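Local coordinates for uncharacterized protein (Neisseria meningitidis serogroup B, PDB 3NYM) that is of unknown function, a largely helical member of the DUF6853 family that pairs two copies in its assembly, at residues D66-C71 / N85-A90. Sequence-based numbering, arbitrary orientation.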
loop_
_atom_site.group_PDB
_atom_site.type_symbol
_atom_site.label_atom_id
_atom_site.label_comp_id
_atom_site.label_asym_id
_atom_site.label_seq_id
_atom_site.Cartn_x
_atom_site.Cartn_y
_atom_site.Cartn_z
ATOM N N ASP A 66 -1.903 -7.459 14.268
ATOM C CA ASP A 66 -2.615 -8.242 15.261
ATOM C C ASP A 66 -2.923 -9.617 14.717
ATOM O O ASP A 66 -2.706 -10.610 15.390
ATOM C CB ASP A 66 -3.920 -7.554 15.661
ATOM C CG ASP A 66 -3.700 -6.362 16.573
ATOM O OD1 ASP A 66 -2.550 -6.116 16.999
ATOM O OD2 ASP A 66 -4.691 -5.670 16.867
ATOM N N TYR A 67 -3.431 -9.679 13.492
ATOM C CA TYR A 67 -3.780 -10.966 12.907
ATOM C C TYR A 67 -2.538 -11.828 12.667
ATOM O O TYR A 67 -2.571 -13.050 12.833
ATOM C CB TYR A 67 -4.610 -10.793 11.629
ATOM C CG TYR A 67 -6.108 -10.701 11.894
ATOM C CD1 TYR A 67 -6.794 -9.512 11.700
ATOM C CD2 TYR A 67 -6.826 -11.799 12.358
ATOM C CE1 TYR A 67 -8.155 -9.416 11.942
ATOM C CE2 TYR A 67 -8.200 -11.714 12.614
ATOM C CZ TYR A 67 -8.853 -10.513 12.392
ATOM O OH TYR A 67 -10.198 -10.411 12.632
HETATM N N MSE A 68 -1.438 -11.194 12.278
HETATM C CA MSE A 68 -0.203 -11.942 12.083
HETATM C C MSE A 68 0.271 -12.512 13.424
HETATM O O MSE A 68 0.791 -13.626 13.483
HETATM C CB MSE A 68 0.880 -11.060 11.456
HETATM C CG MSE A 68 0.663 -10.765 9.980
HETATM SE SE MSE A 68 0.416 -12.355 8.869
HETATM C CE MSE A 68 1.946 -13.395 9.480
ATOM N N GLU A 69 0.062 -11.754 14.504
ATOM C CA GLU A 69 0.542 -12.177 15.824
ATOM C C GLU A 69 -0.296 -13.344 16.331
ATOM O O GLU A 69 0.222 -14.246 16.994
ATOM C CB GLU A 69 0.509 -11.019 16.836
ATOM C CG GLU A 69 1.188 -9.709 16.364
ATOM C CD GLU A 69 2.714 -9.794 16.237
ATOM O OE1 GLU A 69 3.288 -10.850 16.578
ATOM O OE2 GLU A 69 3.340 -8.797 15.798
ATOM N N VAL A 70 -1.592 -13.317 16.021
ATOM C CA VAL A 70 -2.483 -14.414 16.379
ATOM C C VAL A 70 -2.104 -15.655 15.584
ATOM O O VAL A 70 -2.169 -16.773 16.101
ATOM C CB VAL A 70 -3.965 -14.055 16.139
ATOM C CG1 VAL A 70 -4.839 -15.279 16.255
ATOM C CG2 VAL A 70 -4.430 -12.987 17.138
ATOM N N CYS A 71 -1.708 -15.461 14.327
ATOM C CA CYS A 71 -1.245 -16.580 13.506
ATOM C C CYS A 71 -0.060 -17.308 14.161
ATOM O O CYS A 71 -0.075 -18.536 14.302
ATOM C CB CYS A 71 -0.865 -16.103 12.101
ATOM S SG CYS A 71 -0.178 -17.403 11.041
ATOM N N ASN A 85 -7.179 -19.025 9.559
ATOM C CA ASN A 85 -8.091 -17.864 9.551
ATOM C C ASN A 85 -7.361 -16.544 9.773
ATOM O O ASN A 85 -7.639 -15.540 9.109
ATOM C CB ASN A 85 -9.206 -18.027 10.582
ATOM C CG ASN A 85 -10.135 -16.837 10.595
ATOM O OD1 ASN A 85 -10.072 -15.991 11.492
ATOM N ND2 ASN A 85 -10.971 -16.734 9.565
ATOM N N SER A 86 -6.419 -16.553 10.710
ATOM C CA SER A 86 -5.644 -15.364 11.025
ATOM C C SER A 86 -4.797 -14.892 9.843
ATOM O O SER A 86 -4.704 -13.698 9.580
ATOM C CB SER A 86 -4.772 -15.617 12.252
ATOM O OG SER A 86 -5.590 -15.895 13.377
ATOM N N LEU A 87 -4.172 -15.825 9.135
ATOM C CA LEU A 87 -3.448 -15.487 7.902
ATOM C C LEU A 87 -4.372 -14.889 6.857
ATOM O O LEU A 87 -4.007 -13.941 6.154
ATOM C CB LEU A 87 -2.791 -16.734 7.300
ATOM C CG LEU A 87 -1.290 -16.930 7.417
ATOM C CD1 LEU A 87 -0.896 -18.150 6.595
ATOM C CD2 LEU A 87 -0.549 -15.704 6.944
ATOM N N PHE A 88 -5.566 -15.461 6.739
ATOM C CA PHE A 88 -6.556 -14.981 5.780
ATOM C C PHE A 88 -6.915 -13.533 6.078
ATOM O O PHE A 88 -6.947 -12.682 5.177
ATOM C CB PHE A 88 -7.809 -15.859 5.829
ATOM C CG PHE A 88 -8.963 -15.305 5.061
ATOM C CD1 PHE A 88 -9.028 -15.437 3.686
ATOM C CD2 PHE A 88 -10.000 -14.658 5.720
ATOM C CE1 PHE A 88 -10.106 -14.921 2.975
ATOM C CE2 PHE A 88 -11.077 -14.147 5.019
ATOM C CZ PHE A 88 -11.131 -14.280 3.645
HETATM N N MSE A 89 -7.171 -13.244 7.348
HETATM C CA MSE A 89 -7.548 -11.885 7.731
HETATM C C MSE A 89 -6.365 -10.920 7.583
HETATM O O MSE A 89 -6.550 -9.771 7.176
HETATM C CB MSE A 89 -8.128 -11.848 9.142
HETATM C CG MSE A 89 -9.486 -12.552 9.254
HETATM SE SE MSE A 89 -10.881 -11.702 8.168
HETATM C CE MSE A 89 -10.956 -9.993 9.097
ATOM N N ALA A 90 -5.157 -11.370 7.914
ATOM C CA ALA A 90 -3.965 -10.541 7.630
ATOM C C ALA A 90 -3.903 -10.180 6.150
ATOM O O ALA A 90 -3.570 -9.046 5.780
ATOM C CB ALA A 90 -2.671 -11.252 8.049
#
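Tyr67 lays its ring alongside Met89, a selenomethionine, and this pair forms one flank of the packing between two antiparallel helices. The two side chains point the same way, and Met89 CB sits almost on the ring normal, 3.3 Å from the centroid of the Tyr67 ring, a close CH-pi contact over the middle of one face. From there the Met89 chain, bent at both chi2 and chi3, follows the ring outward: its CG passes over the CE2 and CZ side, and CE ends 3.6 Å from Tyr67 OH. The selenium itself stands obliquely to the ring, 5.3 Å from Met89 SE to the Tyr67 centroid, a more distant Met-aromatic contact beside the CB contact.

Small residues allow the backbones to come close: the axes of segments 66-71 and 85-90 approach to 7.9 Å, their directions 160° apart and so nearly antiparallel. Ser86 CB packs 3.4 Å from Tyr67 O and also meets Cys71 CB. Its hydroxyl, beside its own backbone N (chi1 -62°), is hydrogen-bonded to the carbonyl O of Ile82, four residues earlier and just before the helix begins, so this buried polar atom is satisfied within its own chain; Val70 CG1 presses tightly on it, 3.0 Å from Ser86 OG. On the flank away from the tyrosine, the folded chain of Met68, also selenomethionine, brings SE 3.4 Å from Ala90 CB and crosses Leu87 obliquely, with SE against CD2. Cys71, its SG anti to the backbone N, reaches Leu87 CG at 3.8 Å.

No hydrogen bond joins the segments. The contact pairs helix 64-76 with the beginning of the long helix 83-113 in a helical hairpin, and the second subunit packs on the Met68, Cys71 and Leu87 flank through its Ile13, Val17 and Leu112.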